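PDB 2FOK: FOKI restriction endonuclease, which cleaves double-stranded DNA as a type IIS restriction endonuclease, using metal ions for catalysis and joining a recognition region to a separate cleavage domain. Local coordinates for residues Tyr101-Asn104 and Trp105-Asp108; Ile151-Glu154 and Ala155-Tyr159; Val274-Ala278 and Lys279-Lys283; Asn527-Ala530 and Gln531-Leu535; Thr564-Glu567 and Val568-Phe572. One frame throughout, in Å; residues are numbered along the deposited sequence.

Interaction 1: residues Tyr101-Asn104 and Trp105-Asp108; sequences YIDN and WSSD
The N104 carboxamide overlaps one face of the W105 indole, its ND2 standing 4.1 Å above the ring plane and over the ring centre; the two side chains run side by side in the same direction, with amide and ring planes 35° apart. The pair sits at the N-terminus of helix 104-116 in the recognition region, where D103 is the N-cap. Its CG is turned between its own backbone N and carbonyl carbon (chi1 57°), which folds the carboxylate over the first turn. D103 OD2 accepts from W105 N at 2.9 Å and from S106 N at 3.2 Å, both donors arriving from the same face of the carboxylate, well out of its plane. The other oxygen, D103 OD1, takes the hydroxyl of S106, with S106 OG 2.8 Å away. Three donors thus fix the carboxylate at a helix end whose dipole would probably favour its negative charge. On the flank of this turn, side chains of I102 and S107 pack on I88 of helix 87-91, and D108 OD1 is hydrogen-bonded to the Y68 hydroxyl. I102 CD1 comes within 3.1 Å of S107 OG, a close approach. That serine hydroxyl is itself directed to the backbone: D103 O accepts from S107 N at 3.2 Å on one face of its plane and from S107 OG at 2.7 Å on the other.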
loop_
_atom_site.group_PDB
_atom_site.type_symbol
_atom_site.label_atom_id
_atom_site.label_comp_id
_atom_site.label_asym_id
_atom_site.label_seq_id
_atom_site.Cartn_x
_atom_site.Cartn_y
_atom_site.Cartn_z
ATOM N N TYR A 101 -5.147 19.109 22.459
ATOM C CA TYR A 101 -5.966 18.116 21.792
ATOM C C TYR A 101 -5.347 17.793 20.435
ATOM O O TYR A 101 -4.462 18.519 19.964
ATOM C CB TYR A 101 -7.396 18.638 21.630
ATOM C CG TYR A 101 -7.519 19.931 20.860
ATOM C CD1 TYR A 101 -7.531 19.936 19.466
ATOM C CD2 TYR A 101 -7.635 21.153 21.525
ATOM C CE1 TYR A 101 -7.655 21.125 18.751
ATOM C CE2 TYR A 101 -7.761 22.351 20.822
ATOM C CZ TYR A 101 -7.769 22.330 19.436
ATOM O OH TYR A 101 -7.881 23.513 18.735
ATOM N N ILE A 102 -5.802 16.700 19.819
ATOM C CA ILE A 102 -5.286 16.271 18.516
ATOM C C ILE A 102 -6.278 16.557 17.394
ATOM O O ILE A 102 -7.454 16.789 17.645
ATOM C CB ILE A 102 -4.958 14.765 18.505
ATOM C CG1 ILE A 102 -6.066 13.982 19.209
ATOM C CG2 ILE A 102 -3.625 14.524 19.188
ATOM C CD1 ILE A 102 -6.372 12.652 18.574
ATOM N N ASP A 103 -5.788 16.536 16.160
ATOM C CA ASP A 103 -6.603 16.808 14.984
ATOM C C ASP A 103 -7.494 15.636 14.576
ATOM O O ASP A 103 -7.445 14.564 15.178
ATOM C CB ASP A 103 -5.696 17.203 13.816
ATOM C CG ASP A 103 -4.662 16.142 13.498
ATOM O OD1 ASP A 103 -3.623 16.082 14.194
ATOM O OD2 ASP A 103 -4.891 15.361 12.548
ATOM N N ASN A 104 -8.303 15.852 13.542
ATOM C CA ASN A 104 -9.227 14.841 13.038
ATOM C C ASN A 104 -8.557 13.735 12.227
ATOM O O ASN A 104 -9.212 12.781 11.815
ATOM C CB ASN A 104 -10.317 15.504 12.185
ATOM C CG ASN A 104 -9.770 16.140 10.913
ATOM O OD1 ASN A 104 -8.887 17.008 10.958
ATOM N ND2 ASN A 104 -10.295 15.712 9.768
ATOM N N TRP A 105 -7.257 13.853 11.993
ATOM C CA TRP A 105 -6.548 12.834 11.233
ATOM C C TRP A 105 -5.965 11.802 12.187
ATOM O O TRP A 105 -6.099 10.596 11.968
ATOM C CB TRP A 105 -5.441 13.469 10.389
ATOM C CG TRP A 105 -5.956 14.171 9.168
ATOM C CD1 TRP A 105 -5.634 15.430 8.748
ATOM C CD2 TRP A 105 -6.913 13.669 8.226
ATOM N NE1 TRP A 105 -6.330 15.746 7.604
ATOM C CE2 TRP A 105 -7.123 14.683 7.261
ATOM C CE3 TRP A 105 -7.615 12.461 8.101
ATOM C CZ2 TRP A 105 -8.005 14.526 6.187
ATOM C CZ3 TRP A 105 -8.494 12.304 7.034
ATOM C CH2 TRP A 105 -8.681 13.335 6.090
ATOM N N SER A 106 -5.317 12.276 13.244
ATOM C CA SER A 106 -4.733 11.379 14.238
ATOM C C SER A 106 -5.844 10.714 15.062
ATOM O O SER A 106 -5.685 9.599 15.559
ATOM C CB SER A 106 -3.796 12.157 15.163
ATOM O OG SER A 106 -3.308 13.321 14.519
ATOM N N SER A 107 -6.970 11.403 15.204
ATOM C CA SER A 107 -8.094 10.866 15.956
ATOM C C SER A 107 -8.576 9.617 15.220
ATOM O O SER A 107 -8.873 8.591 15.825
ATOM C CB SER A 107 -9.232 11.895 16.026
ATOM O OG SER A 107 -8.912 12.983 16.880
ATOM N N ASP A 108 -8.627 9.722 13.897
ATOM C CA ASP A 108 -9.067 8.630 13.047
ATOM C C ASP A 108 -8.138 7.419 13.105
ATOM O O ASP A 108 -8.598 6.287 13.056
ATOM C CB ASP A 108 -9.182 9.118 11.607
ATOM C CG ASP A 108 -10.114 8.271 10.787
ATOM O OD1 ASP A 108 -11.326 8.255 11.095
ATOM O OD2 ASP A 108 -9.636 7.620 9.835
#

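Interaction 2: residues Ile151-Glu154 and Ala155-Tyr159; sequences ILIE and AISSY
S157 reaches back one turn to I153 in the last stretch of helix 146-157, and backbone bonding frames that contact. A155 N donates to I151 O at 2.9 Å and I156 N to L152 O at 3.0 Å, the regular i to i+4 pattern. At S157 the pattern frays: its N makes weak bonds to both I153 O and E154 O. From there the spacing shortens, with S158 N bonded to A155 O and Y159 N to I156 O, as where a helix tightens before it ends. Two serine hydroxyls supplement this fading pattern. With OG beside its own backbone N (chi1 -65°), S157 hands the hydroxyl to I153 O at 2.6 Å, the oxygen that S157 N holds weakly. S158 turns the opposite way about its first torsion (chi1 74°), so that S158 OG meets A155 O at 2.6 Å and this carbonyl accepts from two donors of one residue. Carbon groups also lie against the carbonyls: I156 CG2 rests 3.4 Å from I153 O, and the A155 methyl lies close to the carbonyl oxygens of I151 and L152. Around the helix, L152 and I151 face Y138 of helix 133-140 and I156 packs on W233 and L234 of helix 222-236. I153 and S157 meet V274 of helix 269-279, and Y159 is the N-cap of helix 160-169, which follows directly.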
loop_
_atom_site.group_PDB
_atom_site.type_symbol
_atom_site.label_atom_id
_atom_site.label_comp_id
_atom_site.label_asym_id
_atom_site.label_seq_id
_atom_site.Cartn_x
_atom_site.Cartn_y
_atom_site.Cartn_z
ATOM N N ILE A 151 -4.230 -9.583 27.333
ATOM C CA ILE A 151 -5.359 -9.070 26.573
ATOM C C ILE A 151 -4.892 -8.511 25.223
ATOM O O ILE A 151 -5.504 -8.775 24.188
ATOM C CB ILE A 151 -6.099 -7.975 27.383
ATOM C CG1 ILE A 151 -6.867 -8.625 28.540
ATOM C CG2 ILE A 151 -7.066 -7.226 26.495
ATOM C CD1 ILE A 151 -7.515 -7.635 29.497
ATOM N N LEU A 152 -3.789 -7.765 25.235
ATOM C CA LEU A 152 -3.244 -7.177 24.016
ATOM C C LEU A 152 -2.811 -8.206 22.974
ATOM O O LEU A 152 -3.139 -8.075 21.806
ATOM C CB LEU A 152 -2.071 -6.275 24.362
ATOM C CG LEU A 152 -2.484 -4.895 24.874
ATOM C CD1 LEU A 152 -1.246 -4.074 25.207
ATOM C CD2 LEU A 152 -3.321 -4.195 23.812
ATOM N N ILE A 153 -2.078 -9.229 23.403
ATOM C CA ILE A 153 -1.608 -10.286 22.505
ATOM C C ILE A 153 -2.762 -11.111 21.931
ATOM O O ILE A 153 -2.677 -11.639 20.817
ATOM C CB ILE A 153 -0.629 -11.236 23.252
ATOM C CG1 ILE A 153 0.723 -10.536 23.426
ATOM C CG2 ILE A 153 -0.486 -12.563 22.490
ATOM C CD1 ILE A 153 1.834 -11.448 23.882
ATOM N N GLU A 154 -3.844 -11.231 22.691
ATOM C CA GLU A 154 -4.997 -11.977 22.223
ATOM C C GLU A 154 -5.730 -11.132 21.201
ATOM O O GLU A 154 -6.242 -11.641 20.209
ATOM C CB GLU A 154 -5.933 -12.300 23.384
ATOM C CG GLU A 154 -7.357 -12.578 22.945
ATOM C CD GLU A 154 -7.686 -14.048 22.953
ATOM O OE1 GLU A 154 -6.843 -14.842 23.431
ATOM O OE2 GLU A 154 -8.792 -14.401 22.479
ATOM N N ALA A 155 -5.791 -9.833 21.462
ATOM C CA ALA A 155 -6.446 -8.896 20.567
ATOM C C ALA A 155 -5.761 -8.904 19.203
ATOM O O ALA A 155 -6.413 -9.028 18.168
ATOM C CB ALA A 155 -6.396 -7.496 21.167
ATOM N N ILE A 156 -4.438 -8.784 19.205
ATOM C CA ILE A 156 -3.674 -8.759 17.959
ATOM C C ILE A 156 -3.683 -10.081 17.199
ATOM O O ILE A 156 -3.488 -10.096 15.983
ATOM C CB ILE A 156 -2.193 -8.321 18.200
ATOM C CG1 ILE A 156 -1.711 -7.495 16.999
ATOM C CG2 ILE A 156 -1.298 -9.550 18.445
ATOM C CD1 ILE A 156 -0.336 -6.812 17.173
ATOM N N SER A 157 -3.913 -11.184 17.907
ATOM C CA SER A 157 -3.944 -12.504 17.271
ATOM C C SER A 157 -5.210 -12.700 16.433
ATOM O O SER A 157 -5.280 -13.592 15.589
ATOM C CB SER A 157 -3.832 -13.598 18.334
ATOM O OG SER A 157 -2.566 -13.541 18.987
ATOM N N SER A 158 -6.211 -11.864 16.687
ATOM C CA SER A 158 -7.479 -11.900 15.958
ATOM C C SER A 158 -7.398 -10.916 14.786
ATOM O O SER A 158 -8.384 -10.697 14.074
ATOM C CB SER A 158 -8.613 -11.468 16.875
ATOM O OG SER A 158 -8.555 -10.062 17.088
ATOM N N TYR A 159 -6.216 -10.327 14.611
ATOM C CA TYR A 159 -5.929 -9.343 13.564
ATOM C C TYR A 159 -5.105 -10.033 12.457
ATOM O O TYR A 159 -3.913 -10.277 12.621
ATOM C CB TYR A 159 -5.155 -8.177 14.203
ATOM C CG TYR A 159 -4.887 -7.017 13.275
ATOM C CD1 TYR A 159 -5.928 -6.386 12.601
ATOM C CD2 TYR A 159 -3.582 -6.601 13.010
ATOM C CE1 TYR A 159 -5.679 -5.391 11.686
ATOM C CE2 TYR A 159 -3.328 -5.599 12.091
ATOM C CZ TYR A 159 -4.383 -5.002 11.431
ATOM O OH TYR A 159 -4.139 -4.022 10.498
#

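Interaction 3: residues Val274-Ala278 and Lys279-Lys283; sequences VLRRA and KGSTK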
loop_
_atom_site.group_PDB
_atom_site.type_symbol
_atom_site.label_atom_id
_atom_site.label_comp_id
_atom_site.label_asym_id
_atom_site.label_seq_id
_atom_site.Cartn_x
_atom_site.Cartn_y
_atom_site.Cartn_z
ATOM N N VAL A 274 2.563 -18.126 19.217
ATOM C CA VAL A 274 1.337 -17.437 18.838
ATOM C C VAL A 274 0.967 -17.859 17.420
ATOM O O VAL A 274 -0.198 -18.099 17.126
ATOM C CB VAL A 274 1.547 -15.890 18.916
ATOM C CG1 VAL A 274 0.549 -15.158 18.045
ATOM C CG2 VAL A 274 1.440 -15.423 20.366
ATOM N N LEU A 275 1.966 -17.971 16.551
ATOM C CA LEU A 275 1.729 -18.369 15.165
ATOM C C LEU A 275 1.347 -19.840 15.097
ATOM O O LEU A 275 0.418 -20.220 14.381
ATOM C CB LEU A 275 2.988 -18.129 14.314
ATOM C CG LEU A 275 2.892 -17.889 12.798
ATOM C CD1 LEU A 275 3.815 -18.859 12.083
ATOM C CD2 LEU A 275 1.482 -18.055 12.302
ATOM N N ARG A 276 2.076 -20.665 15.838
ATOM C CA ARG A 276 1.816 -22.096 15.866
ATOM C C ARG A 276 0.352 -22.359 16.235
ATOM O O ARG A 276 -0.333 -23.141 15.574
ATOM C CB ARG A 276 2.753 -22.773 16.876
ATOM C CG ARG A 276 3.344 -24.096 16.413
ATOM C CD ARG A 276 4.804 -23.952 15.985
ATOM N NE ARG A 276 4.972 -22.985 14.904
ATOM C CZ ARG A 276 4.259 -22.985 13.781
ATOM N NH1 ARG A 276 3.321 -23.905 13.584
ATOM N NH2 ARG A 276 4.472 -22.058 12.854
ATOM N N ARG A 277 -0.125 -21.693 17.285
ATOM C CA ARG A 277 -1.507 -21.851 17.724
ATOM C C ARG A 277 -2.500 -21.258 16.714
ATOM O O ARG A 277 -3.625 -21.742 16.592
ATOM C CB ARG A 277 -1.704 -21.195 19.102
ATOM C CG ARG A 277 -3.064 -20.493 19.276
ATOM C CD ARG A 277 -3.411 -20.198 20.731
ATOM N NE ARG A 277 -4.847 -20.337 20.964
ATOM C CZ ARG A 277 -5.562 -19.572 21.781
ATOM N NH1 ARG A 277 -4.976 -18.594 22.464
ATOM N NH2 ARG A 277 -6.870 -19.768 21.902
ATOM N N ALA A 278 -2.088 -20.211 16.000
ATOM C CA ALA A 278 -2.950 -19.560 15.007
ATOM C C ALA A 278 -3.080 -20.409 13.752
ATOM O O ALA A 278 -4.004 -20.232 12.940
ATOM C CB ALA A 278 -2.387 -18.185 14.641
ATOM N N LYS A 279 -2.143 -21.332 13.593
ATOM C CA LYS A 279 -2.139 -22.211 12.434
ATOM C C LYS A 279 -3.052 -23.404 12.663
ATOM O O LYS A 279 -3.648 -23.935 11.719
ATOM C CB LYS A 279 -0.713 -22.674 12.136
ATOM C CG LYS A 279 -0.199 -22.218 10.778
ATOM C CD LYS A 279 0.920 -21.197 10.899
ATOM C CE LYS A 279 1.436 -20.796 9.526
ATOM N NZ LYS A 279 2.349 -21.818 8.925
ATOM N N GLY A 280 -3.172 -23.804 13.926
ATOM C CA GLY A 280 -4.018 -24.934 14.275
ATOM C C GLY A 280 -3.214 -26.176 14.625
ATOM O O GLY A 280 -3.741 -27.288 14.611
ATOM N N SER A 281 -1.936 -25.981 14.940
ATOM C CA SER A 281 -1.045 -27.080 15.295
ATOM C C SER A 281 -0.873 -27.193 16.806
ATOM O O SER A 281 0.105 -27.766 17.283
ATOM C CB SER A 281 0.322 -26.858 14.650
ATOM O OG SER A 281 0.604 -25.471 14.548
ATOM N N THR A 282 -1.826 -26.655 17.555
ATOM C CA THR A 282 -1.754 -26.678 19.009
ATOM C C THR A 282 -2.940 -27.395 19.658
ATOM O O THR A 282 -3.866 -27.850 18.972
ATOM C CB THR A 282 -1.680 -25.242 19.560
ATOM O OG1 THR A 282 -1.529 -25.273 20.985
ATOM C CG2 THR A 282 -2.945 -24.479 19.202
ATOM N N LYS A 283 -2.905 -27.478 20.987
ATOM C CA LYS A 283 -3.953 -28.136 21.760
ATOM C C LYS A 283 -5.138 -27.217 22.022
ATOM O O LYS A 283 -6.176 -27.664 22.516
ATOM C CB LYS A 283 -3.384 -28.629 23.089
#
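At the edge of the R276 guanidinium, near its plane, lies S281 OG, 3.3 Å from R276 NH1, while K279 CD approaches the same group aslant, 4.1 Å from R276 NH2. The arginine gets there by bending at chi2 and chi3, which curls its chain back over the end of helix 269-279. The like charges of R276 NH2 and K279 NZ lie 4.5 Å apart, and K279 NZ also forms a salt bridge to E170, which probably eases their proximity. The backbone oxygen R276 O gathers the turn: K279 N and S281 OG reach it from opposite faces of the carbonyl plane, the hydroxyl at 2.7 Å, and S281 N adds a weak bond at 3.3 Å. With the weak bond from G280 N to R277 O, this makes a Schellman motif ending the helix, and G280 takes the positive phi (106°) that reverses the chain. Glycine suits this place, since a CB here would press on the preceding carbonyl oxygen. Alongside, the aliphatic part of K279 packs on L275, K279 CD lying a tight 3.5 Å from L275 CD2. Beyond the glycine the chain doubles back, and T282 CG2 settles 3.3 Å from R277 CA and against R277 CB, while the far end of that arginine bonds to T285 O.

Interaction 4: residues Asn527-Ala530 and Gln531-Leu535; sequences NYKA and QLTRL
L532 CD2 touches the edge of the Y528 ring, near its plane and 4.1 Å from Y528 CD1, where the two side chains slant across each other one helical turn apart. The tyrosine ring is brought there by a first torsion of 58°, which sets CG between the residue's own backbone N and carbonyl carbon. Backbone bonding fixes their spacing: L532 N donates to Y528 O at 3.2 Å in the carbonyl plane, and Q531 N makes a weak bond to the same oxygen. The next step is straighter, T533 N meeting K529 O at 2.8 Å nearly along the C=O axis, and R534 N follows with A530 O at 3.2 Å. This first stretch of helix 528-539 belongs to a beta-alpha-beta crossover between the parallel strands 515-521 and 542-547, in a cleavage domain assigned to the PD-(D/E)XK nuclease clan. On the flank facing helix 479-494, R534 NH2 bonds to Q531 OE1 at 3.2 Å; the oxygen lies in the guanidinium plane, and a bend at chi3 turns the arginine's end toward it. Q531 packs on I479 and A482 of that helix. Further out, the sheet backs the apolar pair: V545 of strand 542-547 touches both Y528 and L532, and F517 of strand 515-521 meets L532 and L535. K529 NZ hydrogen-bonds to N574 O, just ahead of strand 575-576.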
loop_
_atom_site.group_PDB
_atom_site.type_symbol
_atom_site.label_atom_id
_atom_site.label_comp_id
_atom_site.label_asym_id
_atom_site.label_seq_id
_atom_site.Cartn_x
_atom_site.Cartn_y
_atom_site.Cartn_z
ATOM N N ASN A 527 -1.513 18.146 -27.955
ATOM C CA ASN A 527 -0.434 18.279 -28.931
ATOM C C ASN A 527 0.931 17.875 -28.383
ATOM O O ASN A 527 1.911 18.606 -28.521
ATOM C CB ASN A 527 -0.378 19.709 -29.483
ATOM C CG ASN A 527 0.250 19.778 -30.876
ATOM O OD1 ASN A 527 0.293 20.844 -31.499
ATOM N ND2 ASN A 527 0.741 18.635 -31.371
ATOM N N TYR A 528 0.991 16.697 -27.770
ATOM C CA TYR A 528 2.239 16.197 -27.216
ATOM C C TYR A 528 3.246 15.972 -28.357
ATOM O O TYR A 528 4.459 16.101 -28.165
ATOM C CB TYR A 528 1.990 14.878 -26.466
ATOM C CG TYR A 528 1.365 13.809 -27.337
ATOM C CD1 TYR A 528 2.136 13.088 -28.261
ATOM C CD2 TYR A 528 0.006 13.532 -27.262
ATOM C CE1 TYR A 528 1.564 12.132 -29.082
ATOM C CE2 TYR A 528 -0.577 12.569 -28.082
ATOM C CZ TYR A 528 0.204 11.874 -28.991
ATOM O OH TYR A 528 -0.379 10.918 -29.808
ATOM N N LYS A 529 2.734 15.642 -29.540
ATOM C CA LYS A 529 3.576 15.390 -30.704
ATOM C C LYS A 529 4.439 16.601 -31.069
ATOM O O LYS A 529 5.624 16.456 -31.369
ATOM C CB LYS A 529 2.715 14.991 -31.907
ATOM C CG LYS A 529 3.378 14.011 -32.876
ATOM C CD LYS A 529 2.496 13.783 -34.115
ATOM C CE LYS A 529 3.268 13.148 -35.284
ATOM N NZ LYS A 529 4.749 13.313 -35.162
ATOM N N ALA A 530 3.845 17.790 -31.041
ATOM C CA ALA A 530 4.566 19.012 -31.365
ATOM C C ALA A 530 5.777 19.161 -30.455
ATOM O O ALA A 530 6.789 19.740 -30.852
ATOM C CB ALA A 530 3.648 20.212 -31.219
ATOM N N GLN A 531 5.670 18.639 -29.234
ATOM C CA GLN A 531 6.770 18.692 -28.267
ATOM C C GLN A 531 7.869 17.743 -28.710
ATOM O O GLN A 531 9.053 18.062 -28.622
ATOM C CB GLN A 531 6.283 18.279 -26.871
ATOM C CG GLN A 531 5.414 19.318 -26.163
ATOM C CD GLN A 531 6.146 20.615 -25.922
ATOM O OE1 GLN A 531 7.172 20.641 -25.254
ATOM N NE2 GLN A 531 5.619 21.706 -26.460
ATOM N N LEU A 532 7.460 16.568 -29.178
ATOM C CA LEU A 532 8.380 15.533 -29.658
ATOM C C LEU A 532 9.103 16.021 -30.909
ATOM O O LEU A 532 10.302 15.799 -31.076
ATOM C CB LEU A 532 7.598 14.253 -29.990
ATOM C CG LEU A 532 7.477 13.077 -29.014
ATOM C CD1 LEU A 532 7.769 13.492 -27.583
ATOM C CD2 LEU A 532 6.081 12.494 -29.145
ATOM N N THR A 533 8.366 16.693 -31.789
ATOM C CA THR A 533 8.951 17.207 -33.030
ATOM C C THR A 533 10.034 18.245 -32.732
ATOM O O THR A 533 11.072 18.294 -33.398
ATOM C CB THR A 533 7.861 17.843 -33.914
ATOM O OG1 THR A 533 6.940 16.825 -34.315
ATOM C CG2 THR A 533 8.460 18.482 -35.160
ATOM N N ARG A 534 9.786 19.063 -31.715
ATOM C CA ARG A 534 10.719 20.103 -31.321
ATOM C C ARG A 534 11.965 19.552 -30.642
ATOM O O ARG A 534 13.070 20.013 -30.906
ATOM C CB ARG A 534 10.018 21.099 -30.395
ATOM C CG ARG A 534 10.887 22.241 -29.913
ATOM C CD ARG A 534 10.073 23.202 -29.073
ATOM N NE ARG A 534 9.679 22.648 -27.779
ATOM C CZ ARG A 534 10.505 22.463 -26.749
ATOM N NH1 ARG A 534 11.783 22.785 -26.854
ATOM N NH2 ARG A 534 10.050 21.971 -25.598
ATOM N N LEU A 535 11.792 18.570 -29.765
ATOM C CA LEU A 535 12.929 17.976 -29.052
ATOM C C LEU A 535 13.839 17.189 -29.985
ATOM O O LEU A 535 15.051 17.128 -29.767
ATOM C CB LEU A 535 12.444 17.043 -27.941
ATOM C CG LEU A 535 11.952 17.649 -26.628
ATOM C CD1 LEU A 535 11.542 16.521 -25.707
ATOM C CD2 LEU A 535 13.038 18.495 -25.974
#

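Interaction 5: residues Thr564-Glu567 and Val568-Phe572; sequences TLEE and VRRKF
A salt-bridge network and a capping box secure the short helix 565-569 near the C-terminal end of the cleavage domain. E566 is central to the network. With CG anti to the backbone N (chi1 157°) and a bend at chi2, its carboxylate swings alongside R569, and both oxygens address one nitrogen: R569 NH1 lies 2.6 Å from E566 OE2 and 3.1 Å from E566 OE1. OE1 is met on the syn side and lies in the guanidinium plane, although the two flat groups are turned 49° apart. R569 NE is held separately by E514, so acidic groups reach this guanidinium at two of its nitrogens. R570 crosses E566 at about a right angle and adds a long salt bridge, R570 NE to E566 OE2 at 3.6 Å. One face of the R570 guanidinium lies over E567 CA, which stands 4.1 Å from its plane. On the buried flank, V568 CG2 packs 3.5 Å from T564 O, which also accepts from V568 N. At the start of the helix, T564 N donates to the anti lone pair of E567 OE1 at 2.9 Å, and E567 N returns a weak, less certain bond to T564 OG1, the reciprocal pairing that defines a capping box at a helix N-terminus.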
loop_
_atom_site.group_PDB
_atom_site.type_symbol
_atom_site.label_atom_id
_atom_site.label_comp_id
_atom_site.label_asym_id
_atom_site.label_seq_id
_atom_site.Cartn_x
_atom_site.Cartn_y
_atom_site.Cartn_z
ATOM N N THR A 564 10.662 -8.013 -30.384
ATOM C CA THR A 564 12.069 -7.946 -30.028
ATOM C C THR A 564 12.478 -6.534 -29.625
ATOM O O THR A 564 11.796 -5.554 -29.938
ATOM C CB THR A 564 12.963 -8.416 -31.185
ATOM O OG1 THR A 564 12.928 -7.445 -32.235
ATOM C CG2 THR A 564 12.483 -9.779 -31.722
ATOM N N LEU A 565 13.593 -6.443 -28.905
ATOM C CA LEU A 565 14.123 -5.158 -28.449
ATOM C C LEU A 565 14.602 -4.294 -29.645
ATOM O O LEU A 565 14.759 -3.075 -29.520
ATOM C CB LEU A 565 15.272 -5.398 -27.443
ATOM C CG LEU A 565 14.934 -5.760 -25.979
ATOM C CD1 LEU A 565 16.095 -5.378 -25.077
ATOM C CD2 LEU A 565 13.666 -5.034 -25.508
ATOM N N GLU A 566 14.823 -4.923 -30.802
ATOM C CA GLU A 566 15.257 -4.197 -32.006
ATOM C C GLU A 566 14.022 -3.652 -32.714
ATOM O O GLU A 566 14.102 -2.722 -33.521
ATOM C CB GLU A 566 16.028 -5.122 -32.958
ATOM C CG GLU A 566 16.049 -4.674 -34.439
ATOM C CD GLU A 566 16.946 -3.469 -34.712
ATOM O OE1 GLU A 566 17.675 -3.024 -33.800
ATOM O OE2 GLU A 566 16.924 -2.961 -35.847
ATOM N N GLU A 567 12.877 -4.250 -32.406
ATOM C CA GLU A 567 11.624 -3.822 -32.986
ATOM C C GLU A 567 11.103 -2.622 -32.214
ATOM O O GLU A 567 10.403 -1.783 -32.768
ATOM C CB GLU A 567 10.631 -4.970 -32.964
ATOM C CG GLU A 567 11.049 -6.096 -33.896
ATOM C CD GLU A 567 9.977 -7.136 -34.083
ATOM O OE1 GLU A 567 9.557 -7.744 -33.081
ATOM O OE2 GLU A 567 9.553 -7.342 -35.235
ATOM N N VAL A 568 11.476 -2.545 -30.934
ATOM C CA VAL A 568 11.093 -1.439 -30.052
ATOM C C VAL A 568 11.881 -0.212 -30.516
ATOM O O VAL A 568 11.333 0.881 -30.662
ATOM C CB VAL A 568 11.462 -1.747 -28.572
ATOM C CG1 VAL A 568 11.318 -0.493 -27.712
ATOM C CG2 VAL A 568 10.570 -2.847 -28.030
ATOM N N ARG A 569 13.177 -0.415 -30.744
ATOM C CA ARG A 569 14.082 0.629 -31.216
ATOM C C ARG A 569 13.396 1.432 -32.309
ATOM O O ARG A 569 13.315 2.652 -32.233
ATOM C CB ARG A 569 15.356 -0.011 -31.779
ATOM C CG ARG A 569 16.562 0.914 -31.876
ATOM C CD ARG A 569 17.573 0.406 -32.914
ATOM N NE ARG A 569 17.556 1.233 -34.121
ATOM C CZ ARG A 569 17.662 0.770 -35.363
ATOM N NH1 ARG A 569 17.794 -0.527 -35.591
ATOM N NH2 ARG A 569 17.611 1.609 -36.383
ATOM N N ARG A 570 12.895 0.728 -33.321
ATOM C CA ARG A 570 12.226 1.358 -34.455
ATOM C C ARG A 570 10.871 1.970 -34.126
ATOM O O ARG A 570 10.238 2.570 -34.993
ATOM C CB ARG A 570 12.040 0.346 -35.598
ATOM C CG ARG A 570 13.218 -0.586 -35.844
ATOM C CD ARG A 570 12.906 -1.533 -37.004
ATOM N NE ARG A 570 13.420 -2.889 -36.790
ATOM C CZ ARG A 570 12.708 -4.011 -36.932
ATOM N NH1 ARG A 570 11.428 -3.961 -37.294
ATOM N NH2 ARG A 570 13.281 -5.192 -36.712
ATOM N N LYS A 571 10.419 1.814 -32.889
ATOM C CA LYS A 571 9.122 2.355 -32.499
ATOM C C LYS A 571 9.212 3.843 -32.208
ATOM O O LYS A 571 8.232 4.576 -32.345
ATOM C CB LYS A 571 8.575 1.618 -31.273
ATOM C CG LYS A 571 7.949 0.280 -31.590
ATOM C CD LYS A 571 7.026 0.364 -32.792
ATOM C CE LYS A 571 6.181 -0.887 -32.901
ATOM N NZ LYS A 571 4.727 -0.582 -32.735
ATOM N N PHE A 572 10.396 4.281 -31.797
ATOM C CA PHE A 572 10.626 5.689 -31.515
ATOM C C PHE A 572 10.593 6.450 -32.839
ATOM O O PHE A 572 11.589 6.557 -33.551
ATOM C CB PHE A 572 11.956 5.841 -30.798
ATOM C CG PHE A 572 11.937 5.279 -29.399
ATOM C CD1 PHE A 572 12.218 3.933 -29.172
ATOM C CD2 PHE A 572 11.607 6.089 -28.308
ATOM C CE1 PHE A 572 12.171 3.397 -27.872
ATOM C CE2 PHE A 572 11.558 5.570 -27.008
ATOM C CZ PHE A 572 11.839 4.221 -26.791
#

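From the N terminus the five contacts follow one another in series, none crossing or enclosing another, and each spans only a helical turn or a helix end. Interaction 1 turns the loop after helix 87-91 into helix 104-116. Interactions 2 and 3, both in the second recognition subdomain, finish helices 146-157 and 269-279; they alone touch, S157 OG lying 3.6 Å from V274 CG1, where those two helices pack. Far across the molecule, interactions 4 and 5 belong to the cleavage domain, their centres about 20 Å apart: 527-535 begins the helix between strands 515-521 and 542-547, whereas 564-572 leads toward strand 575-576 at the sheet's edge.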